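Local coordinates for protein diguanylate cyclase DosC (Escherichia coli, PDB 4ZVA) that makes the second messenger cyclic di-GMP from GTP, probably under the control of oxygen bound at the haem of its sensor globin domain, at residues A[26-37]-A[61-72]. Residues are numbered along the deposited sequence; the frame is centred on the assembly and turned at random.
Sequences AVAHAHYLSIEF and KSAMERWIINVL. With HEM (protoporphyrin IX containing Fe), chain C.
Met64 reaches from helix 54-72 into the corner where Phe37 meets the haem. Its CB packs on CB of Ser34 at 3.8 Å, CG lies outside the Phe37 rim, 4.1 Å from CE2, SD sits 3.5 Å from haem C3C, and CE, brought back by bends at chi2 (-64°) and chi3 (-51°), stands 4.2 Å above the centre of that ring. A flexible, polarisable thioether suits a corner between a phenyl face and the porphyrin, giving a Met-aromatic and a CH-pi contact at once, while Phe37 turns its edge to haem CHC. These helices belong to the haem-binding globin fold of the protoglobin family. Small Ala26 and Ala30 let them approach to 8.4 Å between axes, with Ile68 and Ile69 filling in around the alanines. At the outer margin His31 ND1 donates to Glu65 OE2 (2.8 Å, 163°), in the plane of its ring but from above the carboxylate plane; water 1 links the same oxygen to Ser34 OG. Trp67 spreads one indole face under the haem vinyl carbon CBC, and a serine here would probably leave that vinyl without its flat support and Gln86 without its NE1 donor. Val71 CG2 packs against the other indole face.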
ATOM      1  N   ALA A  26      16.287  -6.550  -0.715  1.00 26.64           N
ATOM      2  CA  ALA A  26      16.314  -5.437  -1.654  1.00 26.97           C
ATOM      3  C   ALA A  26      17.530  -5.492  -2.581  1.00 27.33           C
ATOM      4  O   ALA A  26      17.385  -5.486  -3.798  1.00 30.02           O
ATOM      5  CB  ALA A  26      16.284  -4.114  -0.898  1.00 27.07           C
ATOM      6  N   VAL A  27      18.725  -5.532  -2.002  1.00 32.81           N
ATOM      7  CA  VAL A  27      19.953  -5.540  -2.798  1.00 28.40           C
ATOM      8  C   VAL A  27      20.043  -6.780  -3.688  1.00 27.90           C
ATOM      9  O   VAL A  27      20.375  -6.679  -4.866  1.00 28.86           O
ATOM     10  CB  VAL A  27      21.198  -5.458  -1.896  1.00 31.27           C
ATOM     11  CG1 VAL A  27      22.480  -5.484  -2.731  1.00 28.24           C
ATOM     12  CG2 VAL A  27      21.147  -4.195  -1.049  1.00 30.35           C
ATOM     13  N   ALA A  28      19.706  -7.941  -3.135  1.00 29.81           N
ATOM     14  CA  ALA A  28      19.837  -9.204  -3.862  1.00 31.26           C
ATOM     15  C   ALA A  28      18.850  -9.315  -5.020  1.00 35.73           C
ATOM     16  O   ALA A  28      19.115 -10.006  -6.002  1.00 33.17           O
ATOM     17  CB  ALA A  28      19.664 -10.387  -2.914  1.00 32.81           C
ATOM     18  N   HIS A  29      17.709  -8.643  -4.911  1.00 31.32           N
ATOM     19  CA  HIS A  29      16.642  -8.853  -5.883  1.00 29.13           C
ATOM     20  C   HIS A  29      16.171  -7.577  -6.577  1.00 28.77           C
ATOM     21  O   HIS A  29      15.210  -7.614  -7.344  1.00 35.92           O
ATOM     22  CB  HIS A  29      15.456  -9.553  -5.212  1.00 35.26           C
ATOM     23  CG  HIS A  29      15.791 -10.904  -4.662  1.00 35.84           C
ATOM     24  ND1 HIS A  29      16.105 -11.113  -3.337  1.00 35.24           N
ATOM     25  CD2 HIS A  29      15.890 -12.113  -5.266  1.00 34.65           C
ATOM     26  CE1 HIS A  29      16.365 -12.394  -3.144  1.00 34.36           C
ATOM     27  NE2 HIS A  29      16.243 -13.022  -4.298  1.00 40.95           N
ATOM     28  N   ALA A  30      16.839  -6.455  -6.312  1.00 29.77           N
ATOM     29  CA  ALA A  30      16.471  -5.183  -6.941  1.00 32.35           C
ATOM     30  C   ALA A  30      16.473  -5.281  -8.460  1.00 34.76           C
ATOM     31  O   ALA A  30      15.616  -4.700  -9.126  1.00 29.99           O
ATOM     32  CB  ALA A  30      17.412  -4.072  -6.498  1.00 32.62           C
ATOM     33  N   HIS A  31      17.432  -6.025  -9.004  1.00 35.30           N
ATOM     34  CA  HIS A  31      17.542  -6.189 -10.447  1.00 34.36           C
ATOM     35  C   HIS A  31      16.310  -6.889 -11.014  1.00 35.24           C
ATOM     36  O   HIS A  31      15.681  -6.389 -11.948  1.00 34.18           O
ATOM     37  CB  HIS A  31      18.809  -6.973 -10.802  1.00 37.66           C
ATOM     38  CG  HIS A  31      19.066  -7.075 -12.274  1.00 40.47           C
ATOM     39  ND1 HIS A  31      19.252  -5.969 -13.077  1.00 41.45           N
ATOM     40  CD2 HIS A  31      19.174  -8.151 -13.088  1.00 42.90           C
ATOM     41  CE1 HIS A  31      19.460  -6.361 -14.321  1.00 38.82           C
ATOM     42  NE2 HIS A  31      19.418  -7.681 -14.355  1.00 42.33           N
ATOM     43  N   TYR A  32      15.960  -8.035 -10.436  1.00 31.81           N
ATOM     44  CA  TYR A  32      14.762  -8.757 -10.839  1.00 33.93           C
ATOM     45  C   TYR A  32      13.521  -7.882 -10.707  1.00 31.52           C
ATOM     46  O   TYR A  32      12.677  -7.846 -11.603  1.00 31.77           O
ATOM     47  CB  TYR A  32      14.577 -10.027 -10.000  1.00 37.60           C
ATOM     48  CG  TYR A  32      13.142 -10.522  -9.989  1.00 36.53           C
ATOM     49  CD1 TYR A  32      12.631 -11.249 -11.055  1.00 42.65           C
ATOM     50  CD2 TYR A  32      12.294 -10.241  -8.922  1.00 40.22           C
ATOM     51  CE1 TYR A  32      11.322 -11.691 -11.059  1.00 42.43           C
ATOM     52  CE2 TYR A  32      10.982 -10.678  -8.919  1.00 38.97           C
ATOM     53  CZ  TYR A  32      10.502 -11.404  -9.989  1.00 44.13           C
ATOM     54  OH  TYR A  32       9.197 -11.844  -9.989  1.00 42.03           O
ATOM     55  N   LEU A  33      13.422  -7.182  -9.581  1.00 32.62           N
ATOM     56  CA  LEU A  33      12.249  -6.370  -9.281  1.00 33.46           C
ATOM     57  C   LEU A  33      12.052  -5.249 -10.295  1.00 39.04           C
ATOM     58  O   LEU A  33      10.942  -5.034 -10.772  1.00 36.70           O
ATOM     59  CB  LEU A  33      12.356  -5.787  -7.869  1.00 26.69           C
ATOM     60  CG  LEU A  33      12.204  -6.771  -6.707  1.00 34.08           C
ATOM     61  CD1 LEU A  33      12.515  -6.091  -5.388  1.00 34.13           C
ATOM     62  CD2 LEU A  33      10.801  -7.361  -6.683  1.00 34.74           C
ATOM     63  N   SER A  34      13.131  -4.555 -10.644  1.00 37.73           N
ATOM     64  CA  SER A  34      13.040  -3.444 -11.586  1.00 34.08           C
ATOM     65  C   SER A  34      12.623  -3.913 -12.977  1.00 36.22           C
ATOM     66  O   SER A  34      11.861  -3.235 -13.668  1.00 40.43           O
ATOM     67  CB  SER A  34      14.376  -2.695 -11.664  1.00 42.04           C
ATOM     68  OG  SER A  34      15.395  -3.514 -12.211  1.00 46.02           O
ATOM     69  N   ILE A  35      13.116  -5.080 -13.379  1.00 35.59           N
ATOM     70  CA  ILE A  35      12.796  -5.640 -14.687  1.00 40.13           C
ATOM     71  C   ILE A  35      11.344  -6.106 -14.766  1.00 40.67           C
ATOM     72  O   ILE A  35      10.631  -5.786 -15.718  1.00 38.75           O
ATOM     73  CB  ILE A  35      13.728  -6.817 -15.022  1.00 42.04           C
ATOM     74  CG1 ILE A  35      15.174  -6.328 -15.138  1.00 41.46           C
ATOM     75  CG2 ILE A  35      13.287  -7.509 -16.305  1.00 44.09           C
ATOM     76  CD1 ILE A  35      16.184  -7.443 -15.203  1.00 45.53           C
ATOM     77  N   GLU A  36      10.909  -6.855 -13.758  1.00 40.11           N
ATOM     78  CA  GLU A  36       9.540  -7.358 -13.706  1.00 41.46           C
ATOM     79  C   GLU A  36       8.540  -6.213 -13.542  1.00 39.91           C
ATOM     80  O   GLU A  36       7.449  -6.246 -14.109  1.00 46.60           O
ATOM     81  CB  GLU A  36       9.389  -8.379 -12.574  1.00 40.86           C
ATOM     82  CG  GLU A  36       8.007  -9.017 -12.467  1.00 45.99           C
ATOM     83  CD  GLU A  36       7.684  -9.961 -13.618  1.00 46.71           C
ATOM     84  OE1 GLU A  36       8.536 -10.156 -14.510  1.00 52.25           O
ATOM     85  OE2 GLU A  36       6.565 -10.518 -13.625  1.00 53.21           O
ATOM     86  N   PHE A  37       8.920  -5.211 -12.754  1.00 33.82           N
ATOM     87  CA  PHE A  37       8.133  -3.991 -12.604  1.00 32.70           C
ATOM     88  C   PHE A  37       7.854  -3.356 -13.959  1.00 42.74           C
ATOM     89  O   PHE A  37       6.707  -3.058 -14.296  1.00 41.04           O
ATOM     90  CB  PHE A  37       8.868  -2.998 -11.696  1.00 36.49           C
ATOM     91  CG  PHE A  37       8.283  -1.612 -11.694  1.00 46.61           C
ATOM     92  CD1 PHE A  37       7.242  -1.283 -10.839  1.00 43.18           C
ATOM     93  CD2 PHE A  37       8.793  -0.629 -12.531  1.00 43.46           C
ATOM     94  CE1 PHE A  37       6.713  -0.005 -10.830  1.00 41.38           C
ATOM     95  CE2 PHE A  37       8.265   0.647 -12.528  1.00 47.40           C
ATOM     96  CZ  PHE A  37       7.223   0.961 -11.674  1.00 42.18           C
ATOM     97  N   LYS A  61      14.942   1.429 -15.293  1.00 44.21           N
ATOM     98  CA  LYS A  61      15.263   0.175 -14.622  1.00 39.94           C
ATOM     99  C   LYS A  61      16.409   0.380 -13.640  1.00 42.64           C
ATOM    100  O   LYS A  61      16.367  -0.110 -12.512  1.00 36.72           O
ATOM    101  CB  LYS A  61      15.621  -0.906 -15.642  1.00 38.44           C
ATOM    102  CG  LYS A  61      14.434  -1.431 -16.431  1.00 38.37           C
ATOM    103  CD  LYS A  61      14.850  -2.532 -17.391  1.00 45.41           C
ATOM    104  CE  LYS A  61      13.651  -3.099 -18.131  1.00 44.87           C
ATOM    105  NZ  LYS A  61      14.040  -4.185 -19.072  1.00 43.17           N
ATOM    106  N   SER A  62      17.426   1.117 -14.073  1.00 46.48           N
ATOM    107  CA  SER A  62      18.564   1.435 -13.219  1.00 41.10           C
ATOM    108  C   SER A  62      18.148   2.328 -12.054  1.00 35.23           C
ATOM    109  O   SER A  62      18.630   2.170 -10.932  1.00 38.61           O
ATOM    110  CB  SER A  62      19.668   2.115 -14.034  1.00 46.97           C
ATOM    111  OG  SER A  62      20.722   2.553 -13.194  1.00 56.15           O
ATOM    112  N   ALA A  63      17.247   3.266 -12.325  1.00 42.89           N
ATOM    113  CA  ALA A  63      16.745   4.166 -11.293  1.00 38.31           C
ATOM    114  C   ALA A  63      15.910   3.408 -10.262  1.00 36.75           C
ATOM    115  O   ALA A  63      15.974   3.696  -9.065  1.00 36.32           O
ATOM    116  CB  ALA A  63      15.930   5.285 -11.917  1.00 47.94           C
ATOM    117  N   MET A  64      15.124   2.444 -10.730  1.00 41.54           N
ATOM    118  CA  MET A  64      14.274   1.651  -9.843  1.00 40.26           C
ATOM    119  C   MET A  64      15.092   0.791  -8.881  1.00 39.71           C
ATOM    120  O   MET A  64      14.741   0.665  -7.710  1.00 32.36           O
ATOM    121  CB  MET A  64      13.324   0.765 -10.652  1.00 41.33           C
ATOM    122  CG  MET A  64      12.089   1.480 -11.181  1.00 51.76           C
ATOM    123  SD  MET A  64      10.997   2.083  -9.872  1.00 52.19           S
ATOM    124  CE  MET A  64      10.805   0.613  -8.868  1.00 38.01           C
ATOM    125  N   GLU A  65      16.176   0.196  -9.377  1.00 34.55           N
ATOM    126  CA  GLU A  65      17.056  -0.604  -8.530  1.00 35.38           C
ATOM    127  C   GLU A  65      17.589   0.212  -7.367  1.00 32.62           C
ATOM    128  O   GLU A  65      17.578  -0.231  -6.220  1.00 34.25           O
ATOM    129  CB  GLU A  65      18.237  -1.154  -9.329  1.00 37.52           C
ATOM    130  CG  GLU A  65      17.962  -2.423 -10.092  1.00 42.31           C
ATOM    131  CD  GLU A  65      19.244  -3.111 -10.522  1.00 44.32           C
ATOM    132  OE1 GLU A  65      20.152  -3.264  -9.674  1.00 44.97           O
ATOM    133  OE2 GLU A  65      19.346  -3.489 -11.704  1.00 43.48           O
ATOM    134  N   ARG A  66      18.065   1.412  -7.681  1.00 38.82           N
ATOM    135  CA  ARG A  66      18.594   2.318  -6.676  1.00 42.35           C
ATOM    136  C   ARG A  66      17.498   2.731  -5.699  1.00 34.58           C
ATOM    137  O   ARG A  66      17.722   2.789  -4.491  1.00 38.55           O
ATOM    138  CB  ARG A  66      19.211   3.546  -7.346  1.00 45.52           C
ATOM    139  CG  ARG A  66      19.886   4.516  -6.394  1.00 46.29           C
ATOM    140  CD  ARG A  66      20.364   5.758  -7.135  1.00 55.78           C
ATOM    141  NE  ARG A  66      20.823   5.439  -8.485  1.00 61.82           N
ATOM    142  CZ  ARG A  66      20.225   5.855  -9.598  1.00 56.82           C
ATOM    143  NH1 ARG A  66      19.147   6.625  -9.528  1.00 55.53           N
ATOM    144  NH2 ARG A  66      20.711   5.509 -10.783  1.00 61.92           N
ATOM    145  N   TRP A  67      16.311   3.008  -6.229  1.00 38.65           N
ATOM    146  CA  TRP A  67      15.187   3.431  -5.400  1.00 38.40           C
ATOM    147  C   TRP A  67      14.808   2.351  -4.393  1.00 34.19           C
ATOM    148  O   TRP A  67      14.667   2.622  -3.200  1.00 36.80           O
ATOM    149  CB  TRP A  67      13.975   3.779  -6.270  1.00 39.67           C
ATOM    150  CG  TRP A  67      12.860   4.441  -5.507  1.00 38.53           C
ATOM    151  CD1 TRP A  67      12.617   5.779  -5.410  1.00 40.04           C
ATOM    152  CD2 TRP A  67      11.840   3.792  -4.733  1.00 44.53           C
ATOM    153  NE1 TRP A  67      11.512   6.007  -4.625  1.00 41.77           N
ATOM    154  CE2 TRP A  67      11.016   4.804  -4.197  1.00 43.87           C
ATOM    155  CE3 TRP A  67      11.542   2.456  -4.442  1.00 39.75           C
ATOM    156  CZ2 TRP A  67       9.914   4.522  -3.388  1.00 45.17           C
ATOM    157  CZ3 TRP A  67      10.449   2.177  -3.637  1.00 40.57           C
ATOM    158  CH2 TRP A  67       9.649   3.206  -3.118  1.00 44.46           C
ATOM    159  N   ILE A  68      14.643   1.128  -4.888  1.00 38.45           N
ATOM    160  CA  ILE A  68      14.248  -0.002  -4.053  1.00 31.63           C
ATOM    161  C   ILE A  68      15.240  -0.232  -2.921  1.00 32.84           C
ATOM    162  O   ILE A  68      14.847  -0.401  -1.767  1.00 31.45           O
ATOM    163  CB  ILE A  68      14.109  -1.286  -4.890  1.00 31.89           C
ATOM    164  CG1 ILE A  68      12.921  -1.159  -5.844  1.00 33.50           C
ATOM    165  CG2 ILE A  68      13.935  -2.497  -3.989  1.00 36.22           C
ATOM    166  CD1 ILE A  68      12.863  -2.232  -6.901  1.00 37.59           C
ATOM    167  N   ILE A  69      16.530  -0.223  -3.250  1.00 35.73           N
ATOM    168  CA  ILE A  69      17.565  -0.417  -2.243  1.00 33.82           C
ATOM    169  C   ILE A  69      17.572   0.716  -1.222  1.00 30.39           C
ATOM    170  O   ILE A  69      17.641   0.468  -0.021  1.00 33.34           O
ATOM    171  CB  ILE A  69      18.967  -0.529  -2.886  1.00 35.87           C
ATOM    172  CG1 ILE A  69      19.047  -1.774  -3.770  1.00 32.46           C
ATOM    173  CG2 ILE A  69      20.048  -0.581  -1.814  1.00 36.02           C
ATOM    174  CD1 ILE A  69      20.356  -1.908  -4.522  1.00 35.12           C
ATOM    175  N   ASN A  70      17.488   1.956  -1.694  1.00 31.51           N
ATOM    176  CA  ASN A  70      17.519   3.104  -0.793  1.00 36.23           C
ATOM    177  C   ASN A  70      16.366   3.095   0.204  1.00 34.04           C
ATOM    178  O   ASN A  70      16.566   3.324   1.397  1.00 32.79           O
ATOM    179  CB  ASN A  70      17.502   4.411  -1.590  1.00 38.24           C
ATOM    180  CG  ASN A  70      18.852   4.735  -2.209  1.00 47.55           C
ATOM    181  OD1 ASN A  70      19.898   4.409  -1.648  1.00 46.13           O
ATOM    182  ND2 ASN A  70      18.834   5.372  -3.375  1.00 44.19           N
ATOM    183  N   VAL A  71      15.169   2.791  -0.281  1.00 37.26           N
ATOM    184  CA  VAL A  71      13.977   2.806   0.563  1.00 37.67           C
ATOM    185  C   VAL A  71      13.971   1.662   1.573  1.00 33.80           C
ATOM    186  O   VAL A  71      13.752   1.877   2.764  1.00 35.78           O
ATOM    187  CB  VAL A  71      12.694   2.744  -0.288  1.00 34.99           C
ATOM    188  CG1 VAL A  71      11.476   2.472   0.587  1.00 39.18           C
ATOM    189  CG2 VAL A  71      12.517   4.037  -1.064  1.00 41.18           C
ATOM    190  N   LEU A  72      14.226   0.445   1.104  1.00 32.45           N
ATOM    191  CA  LEU A  72      14.136  -0.724   1.974  1.00 30.08           C
ATOM    192  C   LEU A  72      15.324  -0.836   2.935  1.00 33.22           C
ATOM    193  O   LEU A  72      15.243  -1.542   3.940  1.00 38.07           O
ATOM    194  CB  LEU A  72      14.001  -2.000   1.137  1.00 31.09           C
ATOM    195  CG  LEU A  72      12.706  -2.083   0.321  1.00 32.28           C
ATOM    196  CD1 LEU A  72      12.570  -3.427  -0.384  1.00 33.72           C
ATOM    197  CD2 LEU A  72      11.496  -1.816   1.210  1.00 37.78           C
TER
HETATM  198  CHA HEM C 201      11.606   8.341 -13.597  1.00 50.82           C
HETATM  199  CHB HEM C 201       7.661   6.391 -15.636  1.00 53.22           C
HETATM  200  CHC HEM C 201       6.302   4.791 -11.278  1.00 45.73           C
HETATM  201  CHD HEM C 201      10.703   5.785  -9.521  1.00 52.31           C
HETATM  202  C1A HEM C 201      10.690   7.934 -14.544  1.00 51.08           C
HETATM  203  C2A HEM C 201      10.768   8.128 -15.981  1.00 52.94           C
HETATM  204  C3A HEM C 201       9.679   7.586 -16.530  1.00 47.65           C
HETATM  205  C4A HEM C 201       8.866   7.034 -15.472  1.00 48.49           C
HETATM  206  CMA HEM C 201       9.332   7.551 -18.033  1.00 53.16           C
HETATM  207  CAA HEM C 201      11.904   8.822 -16.765  1.00 53.84           C
HETATM  208  CBA HEM C 201      13.222   8.095 -16.516  1.00 55.05           C
HETATM  209  CGA HEM C 201      14.260   8.567 -17.495  1.00 59.55           C
HETATM  210  O1A HEM C 201      13.881   8.969 -18.626  1.00 55.39           O
HETATM  211  O2A HEM C 201      15.466   8.528 -17.143  1.00 60.24           O
HETATM  212  C1B HEM C 201       6.955   5.763 -14.638  1.00 50.16           C
HETATM  213  C2B HEM C 201       5.748   4.982 -14.814  1.00 49.91           C
HETATM  214  C3B HEM C 201       5.369   4.539 -13.600  1.00 46.82           C
HETATM  215  C4B HEM C 201       6.331   5.028 -12.634  1.00 44.99           C
HETATM  216  CMB HEM C 201       5.079   4.755 -16.190  1.00 48.46           C
HETATM  217  CAB HEM C 201       4.160   3.661 -13.182  1.00 50.61           C
HETATM  218  CBB HEM C 201       3.281   3.122 -14.030  1.00 54.45           C
HETATM  219  C1C HEM C 201       7.395   4.834 -10.443  1.00 44.97           C
HETATM  220  C2C HEM C 201       7.503   4.209  -9.140  1.00 46.69           C
HETATM  221  C3C HEM C 201       8.727   4.488  -8.649  1.00 43.63           C
HETATM  222  C4C HEM C 201       9.420   5.294  -9.636  1.00 46.19           C
HETATM  223  CMC HEM C 201       6.362   3.385  -8.500  1.00 39.78           C
HETATM  224  CAC HEM C 201       9.381   4.075  -7.306  1.00 41.83           C
HETATM  225  CBC HEM C 201       8.814   3.267  -6.403  1.00 52.00           C
HETATM  226  C1D HEM C 201      11.367   6.570 -10.441  1.00 49.03           C
HETATM  227  C2D HEM C 201      12.701   7.102 -10.269  1.00 46.40           C
HETATM  228  C3D HEM C 201      12.988   7.902 -11.550  1.00 52.07           C
HETATM  229  C4D HEM C 201      11.794   7.775 -12.356  1.00 48.69           C
HETATM  230  CMD HEM C 201      13.628   6.886  -9.053  1.00 43.78           C
HETATM  231  CAD HEM C 201      14.263   8.695 -11.918  1.00 52.98           C
HETATM  232  CBD HEM C 201      14.491   9.805 -10.896  1.00 54.03           C
HETATM  233  CGD HEM C 201      15.463  10.820 -11.437  1.00 53.58           C
HETATM  234  O1D HEM C 201      15.958  11.658 -10.640  1.00 57.46           O
HETATM  235  O2D HEM C 201      15.747  10.793 -12.662  1.00 55.34           O
HETATM  236  NA  HEM C 201       9.511   7.265 -14.272  1.00 47.12           N
HETATM  237  NB  HEM C 201       7.285   5.772 -13.298  1.00 45.74           N
HETATM  238  NC  HEM C 201       8.580   5.486 -10.713  1.00 45.28           N
HETATM  239  ND  HEM C 201      10.870   6.990 -11.672  1.00 49.06           N
HETATM  240 FE   HEM C 201       8.958   6.592 -12.399  1.00 47.61          FE
HETATM  241  O   HOH W   1      17.691  -3.397 -13.762  1.00 46.97           O
HETATM  242  O   HOH W   2      11.387  -5.523 -18.347  1.00 49.28           O